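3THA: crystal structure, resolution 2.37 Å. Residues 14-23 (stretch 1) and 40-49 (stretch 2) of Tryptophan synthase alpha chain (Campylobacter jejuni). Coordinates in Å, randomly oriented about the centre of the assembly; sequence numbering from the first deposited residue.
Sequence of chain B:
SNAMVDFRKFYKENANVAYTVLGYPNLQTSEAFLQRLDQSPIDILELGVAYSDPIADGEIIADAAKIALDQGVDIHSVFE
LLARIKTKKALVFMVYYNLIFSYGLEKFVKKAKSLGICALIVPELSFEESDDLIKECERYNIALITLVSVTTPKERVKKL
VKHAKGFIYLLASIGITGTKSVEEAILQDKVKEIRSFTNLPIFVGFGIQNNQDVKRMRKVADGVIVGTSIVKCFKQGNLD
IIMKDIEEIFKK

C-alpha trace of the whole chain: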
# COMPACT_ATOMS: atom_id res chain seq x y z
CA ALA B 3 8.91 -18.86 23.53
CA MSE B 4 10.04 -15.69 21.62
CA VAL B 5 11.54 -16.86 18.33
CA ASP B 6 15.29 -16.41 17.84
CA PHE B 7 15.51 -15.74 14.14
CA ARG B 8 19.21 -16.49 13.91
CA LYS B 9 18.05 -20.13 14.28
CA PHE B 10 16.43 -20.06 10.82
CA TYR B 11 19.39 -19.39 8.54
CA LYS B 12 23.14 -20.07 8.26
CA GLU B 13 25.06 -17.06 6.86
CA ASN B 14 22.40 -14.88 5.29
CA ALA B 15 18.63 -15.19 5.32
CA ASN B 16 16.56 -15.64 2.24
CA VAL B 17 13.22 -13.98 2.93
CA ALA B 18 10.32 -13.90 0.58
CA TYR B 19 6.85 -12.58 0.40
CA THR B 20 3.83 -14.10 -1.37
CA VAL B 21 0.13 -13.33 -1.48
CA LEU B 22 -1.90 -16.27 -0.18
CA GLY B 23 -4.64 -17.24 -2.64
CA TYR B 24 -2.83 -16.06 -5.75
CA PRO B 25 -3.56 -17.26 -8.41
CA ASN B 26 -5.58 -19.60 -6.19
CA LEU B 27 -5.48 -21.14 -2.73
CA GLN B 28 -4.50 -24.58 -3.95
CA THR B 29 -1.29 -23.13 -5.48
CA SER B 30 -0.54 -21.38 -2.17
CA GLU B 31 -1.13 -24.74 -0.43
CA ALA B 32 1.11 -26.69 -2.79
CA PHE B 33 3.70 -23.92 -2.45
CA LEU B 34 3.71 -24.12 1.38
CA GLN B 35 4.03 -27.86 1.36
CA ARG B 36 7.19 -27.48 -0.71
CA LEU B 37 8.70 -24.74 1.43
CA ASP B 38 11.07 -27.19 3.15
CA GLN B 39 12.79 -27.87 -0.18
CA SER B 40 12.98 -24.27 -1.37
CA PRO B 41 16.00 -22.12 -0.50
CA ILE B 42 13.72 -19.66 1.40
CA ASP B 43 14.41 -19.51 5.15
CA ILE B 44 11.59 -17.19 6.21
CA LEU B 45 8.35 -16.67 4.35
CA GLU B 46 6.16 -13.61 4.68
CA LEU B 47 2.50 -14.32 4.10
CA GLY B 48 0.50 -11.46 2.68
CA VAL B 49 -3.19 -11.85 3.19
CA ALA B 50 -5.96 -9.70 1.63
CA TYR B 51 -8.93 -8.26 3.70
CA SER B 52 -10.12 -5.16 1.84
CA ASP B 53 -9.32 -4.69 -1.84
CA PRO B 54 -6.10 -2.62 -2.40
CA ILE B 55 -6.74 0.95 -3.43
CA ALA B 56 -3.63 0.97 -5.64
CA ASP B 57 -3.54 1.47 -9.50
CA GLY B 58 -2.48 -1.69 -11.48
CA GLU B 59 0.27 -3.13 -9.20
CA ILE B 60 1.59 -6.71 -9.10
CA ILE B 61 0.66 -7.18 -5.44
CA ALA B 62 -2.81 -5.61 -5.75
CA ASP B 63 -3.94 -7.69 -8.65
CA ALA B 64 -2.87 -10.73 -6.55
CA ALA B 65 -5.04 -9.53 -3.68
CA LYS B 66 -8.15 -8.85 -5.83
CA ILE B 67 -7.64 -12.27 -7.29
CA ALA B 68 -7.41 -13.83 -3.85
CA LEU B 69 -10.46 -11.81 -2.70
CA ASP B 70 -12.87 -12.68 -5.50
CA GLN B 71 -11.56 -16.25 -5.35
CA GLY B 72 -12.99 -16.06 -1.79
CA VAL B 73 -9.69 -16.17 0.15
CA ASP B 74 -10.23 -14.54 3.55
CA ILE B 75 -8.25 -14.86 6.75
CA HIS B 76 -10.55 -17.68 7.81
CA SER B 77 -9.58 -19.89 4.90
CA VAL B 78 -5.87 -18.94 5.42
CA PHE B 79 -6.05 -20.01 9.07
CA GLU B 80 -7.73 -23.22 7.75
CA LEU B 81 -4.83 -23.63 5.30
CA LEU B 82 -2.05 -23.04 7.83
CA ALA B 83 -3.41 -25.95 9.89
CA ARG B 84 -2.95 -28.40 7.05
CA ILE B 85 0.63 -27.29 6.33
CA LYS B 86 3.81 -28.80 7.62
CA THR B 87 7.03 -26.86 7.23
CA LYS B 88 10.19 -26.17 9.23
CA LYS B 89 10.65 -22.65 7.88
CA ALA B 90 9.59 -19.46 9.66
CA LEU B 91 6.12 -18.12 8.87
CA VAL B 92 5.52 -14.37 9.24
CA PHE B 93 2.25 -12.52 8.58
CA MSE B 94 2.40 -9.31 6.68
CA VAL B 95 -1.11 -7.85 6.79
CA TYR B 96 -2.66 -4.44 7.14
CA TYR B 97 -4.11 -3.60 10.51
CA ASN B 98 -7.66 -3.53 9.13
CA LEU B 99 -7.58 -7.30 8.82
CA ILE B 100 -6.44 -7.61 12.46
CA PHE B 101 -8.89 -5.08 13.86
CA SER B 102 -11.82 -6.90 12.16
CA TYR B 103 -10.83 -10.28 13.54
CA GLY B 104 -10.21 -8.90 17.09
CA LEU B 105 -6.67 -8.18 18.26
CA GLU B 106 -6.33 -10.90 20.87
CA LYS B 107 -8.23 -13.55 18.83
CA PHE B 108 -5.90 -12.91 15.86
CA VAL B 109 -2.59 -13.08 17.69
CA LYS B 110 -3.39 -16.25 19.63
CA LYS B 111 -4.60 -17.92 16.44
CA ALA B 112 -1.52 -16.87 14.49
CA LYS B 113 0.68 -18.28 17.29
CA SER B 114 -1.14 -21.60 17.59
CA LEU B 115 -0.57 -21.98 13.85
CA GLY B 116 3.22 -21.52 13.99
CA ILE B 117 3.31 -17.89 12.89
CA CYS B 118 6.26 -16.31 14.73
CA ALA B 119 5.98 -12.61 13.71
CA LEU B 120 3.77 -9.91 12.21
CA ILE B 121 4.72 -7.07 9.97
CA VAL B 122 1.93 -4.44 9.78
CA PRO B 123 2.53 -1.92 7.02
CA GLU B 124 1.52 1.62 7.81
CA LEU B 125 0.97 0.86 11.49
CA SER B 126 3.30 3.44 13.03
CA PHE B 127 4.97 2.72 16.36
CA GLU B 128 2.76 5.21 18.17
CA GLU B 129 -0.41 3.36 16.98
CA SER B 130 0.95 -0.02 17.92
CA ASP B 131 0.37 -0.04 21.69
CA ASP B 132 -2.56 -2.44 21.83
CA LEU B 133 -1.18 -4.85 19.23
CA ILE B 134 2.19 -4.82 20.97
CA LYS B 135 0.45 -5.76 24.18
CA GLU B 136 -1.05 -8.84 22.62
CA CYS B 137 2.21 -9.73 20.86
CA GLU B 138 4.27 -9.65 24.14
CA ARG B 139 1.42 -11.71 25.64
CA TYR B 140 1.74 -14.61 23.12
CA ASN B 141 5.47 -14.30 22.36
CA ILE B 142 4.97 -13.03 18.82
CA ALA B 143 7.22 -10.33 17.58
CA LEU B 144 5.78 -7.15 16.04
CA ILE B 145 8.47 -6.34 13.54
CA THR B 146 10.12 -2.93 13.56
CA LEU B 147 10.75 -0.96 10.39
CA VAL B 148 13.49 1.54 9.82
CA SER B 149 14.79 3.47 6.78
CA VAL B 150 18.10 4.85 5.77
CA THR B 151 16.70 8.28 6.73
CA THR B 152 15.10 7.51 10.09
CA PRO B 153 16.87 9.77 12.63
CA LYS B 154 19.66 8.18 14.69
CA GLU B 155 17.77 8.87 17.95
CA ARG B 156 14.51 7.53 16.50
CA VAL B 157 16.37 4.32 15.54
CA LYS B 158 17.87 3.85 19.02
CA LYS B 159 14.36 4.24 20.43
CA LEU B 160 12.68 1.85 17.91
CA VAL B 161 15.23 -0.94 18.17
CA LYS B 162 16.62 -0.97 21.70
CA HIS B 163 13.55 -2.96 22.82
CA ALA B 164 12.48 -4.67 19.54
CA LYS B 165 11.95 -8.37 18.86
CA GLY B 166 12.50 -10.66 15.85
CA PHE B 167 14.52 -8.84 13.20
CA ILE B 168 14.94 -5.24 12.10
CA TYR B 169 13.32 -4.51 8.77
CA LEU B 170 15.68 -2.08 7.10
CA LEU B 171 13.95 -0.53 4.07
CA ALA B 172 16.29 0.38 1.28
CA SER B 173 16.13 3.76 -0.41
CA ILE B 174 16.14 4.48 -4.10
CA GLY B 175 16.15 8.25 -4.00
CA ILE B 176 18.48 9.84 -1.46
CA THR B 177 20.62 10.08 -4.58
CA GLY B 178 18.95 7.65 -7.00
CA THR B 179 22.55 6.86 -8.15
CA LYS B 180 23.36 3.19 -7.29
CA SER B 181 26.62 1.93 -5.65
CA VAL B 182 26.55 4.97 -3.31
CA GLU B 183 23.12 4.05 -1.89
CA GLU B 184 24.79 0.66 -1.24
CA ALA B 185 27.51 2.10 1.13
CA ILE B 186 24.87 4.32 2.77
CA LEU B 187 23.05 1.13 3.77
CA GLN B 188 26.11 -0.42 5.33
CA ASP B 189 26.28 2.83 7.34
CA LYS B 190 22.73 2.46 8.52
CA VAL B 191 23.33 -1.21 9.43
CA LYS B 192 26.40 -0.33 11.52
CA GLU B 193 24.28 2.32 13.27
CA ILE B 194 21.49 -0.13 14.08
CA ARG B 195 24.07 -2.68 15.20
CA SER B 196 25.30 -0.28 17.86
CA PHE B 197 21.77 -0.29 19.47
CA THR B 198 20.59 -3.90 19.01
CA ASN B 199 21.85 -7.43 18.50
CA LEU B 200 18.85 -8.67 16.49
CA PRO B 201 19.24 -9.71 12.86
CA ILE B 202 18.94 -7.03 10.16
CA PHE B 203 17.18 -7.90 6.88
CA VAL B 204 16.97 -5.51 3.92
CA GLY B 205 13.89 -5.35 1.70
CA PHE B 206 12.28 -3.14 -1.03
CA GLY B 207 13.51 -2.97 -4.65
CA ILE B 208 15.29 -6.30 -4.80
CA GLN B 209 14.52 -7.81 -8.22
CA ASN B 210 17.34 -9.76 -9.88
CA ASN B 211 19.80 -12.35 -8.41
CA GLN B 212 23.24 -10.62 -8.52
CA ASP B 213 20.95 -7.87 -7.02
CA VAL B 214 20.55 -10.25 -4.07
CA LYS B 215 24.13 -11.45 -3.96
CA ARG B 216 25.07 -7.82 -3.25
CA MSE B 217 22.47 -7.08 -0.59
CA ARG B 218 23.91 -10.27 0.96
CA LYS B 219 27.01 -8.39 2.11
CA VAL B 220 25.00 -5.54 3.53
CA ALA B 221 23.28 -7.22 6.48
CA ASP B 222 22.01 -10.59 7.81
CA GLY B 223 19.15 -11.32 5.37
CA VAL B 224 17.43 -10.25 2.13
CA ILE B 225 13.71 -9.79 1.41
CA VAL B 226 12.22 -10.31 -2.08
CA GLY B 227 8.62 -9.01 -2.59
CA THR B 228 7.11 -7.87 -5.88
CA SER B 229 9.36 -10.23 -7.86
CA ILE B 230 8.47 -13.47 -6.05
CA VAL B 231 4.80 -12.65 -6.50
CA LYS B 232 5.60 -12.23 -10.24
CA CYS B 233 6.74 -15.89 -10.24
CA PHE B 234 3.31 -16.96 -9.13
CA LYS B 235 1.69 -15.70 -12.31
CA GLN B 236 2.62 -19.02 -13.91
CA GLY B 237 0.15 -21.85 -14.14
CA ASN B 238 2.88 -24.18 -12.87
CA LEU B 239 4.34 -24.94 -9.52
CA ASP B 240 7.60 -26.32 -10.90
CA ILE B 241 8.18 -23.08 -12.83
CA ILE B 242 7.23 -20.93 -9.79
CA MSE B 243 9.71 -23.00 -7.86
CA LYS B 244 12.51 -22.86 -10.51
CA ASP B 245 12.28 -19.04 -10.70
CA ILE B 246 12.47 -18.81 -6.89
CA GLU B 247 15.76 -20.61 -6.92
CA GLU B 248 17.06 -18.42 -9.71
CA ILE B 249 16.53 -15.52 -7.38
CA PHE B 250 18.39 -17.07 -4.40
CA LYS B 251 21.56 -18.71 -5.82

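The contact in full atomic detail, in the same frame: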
# COMPACT_ATOMS: atom_id res chain seq x y z
N ASN B 14 23.32 -15.95 5.62
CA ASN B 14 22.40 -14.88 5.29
C ASN B 14 21.00 -15.44 5.10
O ASN B 14 20.85 -16.58 4.69
CB ASN B 14 22.86 -14.20 4.02
CG ASN B 14 22.49 -12.79 3.99
OD1 ASN B 14 21.45 -12.44 3.44
ND2 ASN B 14 23.31 -11.94 4.59
N ALA B 15 19.98 -14.66 5.41
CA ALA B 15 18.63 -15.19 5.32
C ALA B 15 18.00 -14.88 3.98
O ALA B 15 18.06 -13.74 3.51
CB ALA B 15 17.74 -14.67 6.44
N ASN B 16 17.41 -15.90 3.37
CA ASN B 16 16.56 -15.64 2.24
C ASN B 16 15.12 -15.48 2.70
O ASN B 16 14.56 -16.38 3.32
CB ASN B 16 16.69 -16.74 1.21
CG ASN B 16 18.11 -16.95 0.79
OD1 ASN B 16 18.87 -16.00 0.65
ND2 ASN B 16 18.49 -18.21 0.60
N VAL B 17 14.56 -14.30 2.44
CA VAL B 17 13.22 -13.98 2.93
C VAL B 17 12.39 -13.67 1.72
O VAL B 17 12.85 -13.00 0.82
CB VAL B 17 13.21 -12.73 3.86
CG1 VAL B 17 11.80 -12.50 4.43
CG2 VAL B 17 14.21 -12.91 4.98
N ALA B 18 11.16 -14.14 1.70
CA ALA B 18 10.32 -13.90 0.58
C ALA B 18 8.92 -13.59 1.01
O ALA B 18 8.45 -14.01 2.08
CB ALA B 18 10.33 -15.15 -0.37
N TYR B 19 8.22 -12.89 0.15
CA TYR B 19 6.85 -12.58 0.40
C TYR B 19 6.01 -13.18 -0.73
O TYR B 19 6.44 -13.17 -1.90
CB TYR B 19 6.74 -11.04 0.49
CG TYR B 19 5.35 -10.48 0.40
CD1 TYR B 19 4.66 -10.12 1.55
CD2 TYR B 19 4.74 -10.25 -0.83
CE1 TYR B 19 3.37 -9.62 1.49
CE2 TYR B 19 3.45 -9.73 -0.90
CZ TYR B 19 2.77 -9.42 0.27
OH TYR B 19 1.49 -8.90 0.24
N THR B 20 4.83 -13.68 -0.38
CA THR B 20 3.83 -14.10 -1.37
C THR B 20 2.45 -13.68 -0.86
O THR B 20 2.23 -13.47 0.34
CB THR B 20 3.80 -15.67 -1.65
OG1 THR B 20 2.93 -15.97 -2.76
CG2 THR B 20 3.28 -16.46 -0.45
N VAL B 21 1.52 -13.59 -1.80
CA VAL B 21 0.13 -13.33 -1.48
C VAL B 21 -0.61 -14.68 -1.47
O VAL B 21 -0.71 -15.35 -2.49
CB VAL B 21 -0.52 -12.38 -2.52
CG1 VAL B 21 -1.86 -11.85 -1.98
CG2 VAL B 21 0.40 -11.22 -2.84
N LEU B 22 -1.13 -15.06 -0.32
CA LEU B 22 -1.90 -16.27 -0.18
C LEU B 22 -3.14 -16.17 -1.02
O LEU B 22 -3.80 -15.14 -1.02
CB LEU B 22 -2.24 -16.46 1.28
CG LEU B 22 -1.01 -16.92 2.07
CD1 LEU B 22 -1.38 -17.21 3.48
CD2 LEU B 22 -0.40 -18.20 1.45
N GLY B 23 -3.43 -17.21 -1.79
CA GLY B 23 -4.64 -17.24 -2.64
C GLY B 23 -4.42 -16.78 -4.07
O GLY B 23 -5.36 -16.66 -4.84
N SER B 40 12.60 -25.48 -0.64
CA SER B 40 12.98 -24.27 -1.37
C SER B 40 14.11 -23.59 -0.61
O SER B 40 14.25 -23.83 0.57
CB SER B 40 11.78 -23.31 -1.49
OG SER B 40 11.53 -22.70 -0.23
N PRO B 41 14.89 -22.71 -1.26
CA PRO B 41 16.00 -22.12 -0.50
C PRO B 41 15.57 -20.93 0.39
O PRO B 41 16.42 -20.24 0.99
CB PRO B 41 16.97 -21.69 -1.61
CG PRO B 41 16.08 -21.31 -2.74
CD PRO B 41 14.78 -22.10 -2.60
N ILE B 42 14.27 -20.72 0.54
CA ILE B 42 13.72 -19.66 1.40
C ILE B 42 13.72 -20.09 2.86
O ILE B 42 13.22 -21.18 3.20
CB ILE B 42 12.29 -19.33 0.98
CG1 ILE B 42 12.29 -18.84 -0.48
CG2 ILE B 42 11.63 -18.36 1.94
CD1 ILE B 42 10.91 -18.86 -1.13
N ASP B 43 14.25 -19.22 3.73
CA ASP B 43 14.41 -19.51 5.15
C ASP B 43 13.22 -18.98 5.95
O ASP B 43 12.79 -19.61 6.92
CB ASP B 43 15.69 -18.88 5.68
CG ASP B 43 16.93 -19.40 4.99
OD1 ASP B 43 17.02 -20.63 4.76
OD2 ASP B 43 17.83 -18.58 4.69
N ILE B 44 12.70 -17.82 5.53
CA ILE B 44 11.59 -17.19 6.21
C ILE B 44 10.61 -16.72 5.16
O ILE B 44 11.00 -15.97 4.28
CB ILE B 44 12.07 -15.96 6.99
CG1 ILE B 44 13.20 -16.38 7.90
CG2 ILE B 44 10.91 -15.24 7.74
CD1 ILE B 44 14.08 -15.27 8.30
N LEU B 45 9.36 -17.14 5.26
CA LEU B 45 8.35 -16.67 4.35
C LEU B 45 7.42 -15.66 4.98
O LEU B 45 6.88 -15.91 6.09
CB LEU B 45 7.52 -17.83 3.84
CG LEU B 45 6.53 -17.48 2.75
CD1 LEU B 45 7.30 -17.12 1.48
CD2 LEU B 45 5.55 -18.67 2.51
N GLU B 46 7.18 -14.56 4.27
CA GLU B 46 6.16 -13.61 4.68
C GLU B 46 4.84 -13.86 3.95
O GLU B 46 4.82 -14.02 2.74
CB GLU B 46 6.62 -12.16 4.46
CG GLU B 46 8.00 -11.85 5.07
CD GLU B 46 8.53 -10.45 4.70
OE1 GLU B 46 7.98 -9.85 3.77
OE2 GLU B 46 9.51 -9.98 5.31
N LEU B 47 3.75 -13.90 4.68
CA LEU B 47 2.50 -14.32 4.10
C LEU B 47 1.58 -13.11 4.06
O LEU B 47 1.04 -12.70 5.09
CB LEU B 47 1.87 -15.43 4.95
CG LEU B 47 2.63 -16.71 5.31
CD1 LEU B 47 1.75 -17.59 6.19
CD2 LEU B 47 2.97 -17.44 4.06
N GLY B 48 1.43 -12.53 2.86
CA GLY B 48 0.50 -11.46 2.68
C GLY B 48 -0.90 -12.02 2.64
O GLY B 48 -1.17 -12.96 1.88
N VAL B 49 -1.81 -11.48 3.44
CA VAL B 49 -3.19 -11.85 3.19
C VAL B 49 -3.84 -10.71 2.42
O VAL B 49 -3.13 -9.75 2.01
CB VAL B 49 -3.96 -12.29 4.42
CG1 VAL B 49 -5.29 -12.93 4.01
CG2 VAL B 49 -3.14 -13.32 5.24

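Two neighbouring strands, 15-21 and 44-48, run parallel in one sheet of the tryptophan synthase alpha chain, their axes inclined by 20° and 4.6 Å apart at closest approach; together the two stretches bury 816 Å² against each other. Backbone hydrogen bonds form the main ladder. At its head, Asn16 O accepts from both Ile44 N (3.2 Å) and Asp43 N (2.9 Å). As in any parallel pair, alternate residues of each strand bond across the gap: Ala18 N donates to Ile44 O (3.2 Å), Glu46 N to Ala18 O (2.6 Å, nearly linear at 175°), Thr20 N to Glu46 O (3.1 Å), Gly48 N to Thr20 O (2.8 Å), and Leu22 N to Gly48 O (3.0 Å), the last carrying the ladder one residue past the end of the first strand. The residues between these rungs bring their CA atoms close to the same carbonyls, giving CA-H...O contacts from Val17 CA to Ile44 O (3.3 Å), from Tyr19 CA to Glu46 O (3.4 Å) and, in the other direction, from Leu45 CA to Ala18 O (3.5 Å).

Two polar side chains add to the ladder at its start. Asp43, its CA-to-CB bond pointing toward the first stretch and its chi1 in the m well, accepts Asn16 N at OD2 (3.0 Å, 169°). The carboxylate thus supplies an acceptor to a strand amide from a side chain. The Asn16 amide serves a similar purpose in reverse: with chi1 also m, ND2 donates to Pro41 O (2.9 Å, 174°), while OD1 is satisfied elsewhere in the structure. Proline has no backbone N-H to give, but its carbonyl remains available to this amide. Within the loop, a weak bond of 3.5 Å joins Ile42 N to Ser40 OG.

Apolar packing lines both faces of the sheet. On the face bearing Val17, Tyr19, Ile44 and Glu46, Ile44 CD1 lies 4.1 Å from Val17 CG2 and also 4.1 Å from Ala15 CB. On the face bearing Ala18, Thr20, Leu45 and Leu47, the small methyl of Ala18 accommodates two larger neighbours: its CB is 3.8 Å from Ile42 CD1 and 4.1 Å from Leu45 CD1. Beyond the strand, the CA-to-CB bond of Leu22 points toward the second stretch, and its CD1 lies 4.0 Å from Leu47 CB.

The buried Glu46 covers its neighbours without a side-chain hydrogen bond to the first stretch; its OE2 lies 3.5 Å from Val17 CG1 and its OE1 3.7 Å from Tyr19 CB. Tyr19, with chi1 t and chi2 99°, extends its ring past Gly48, bringing CE1 to 3.6 Å from Gly48 CA. Glycine fits this place because it leaves room for the ring: an ideal CB on Gly48 would fall 2.2 Å from Tyr19 OH, a clash. Gly23 is different, for its positive phi of 94° would jam a CB against the preceding carbonyl, so its own backbone calls for glycine.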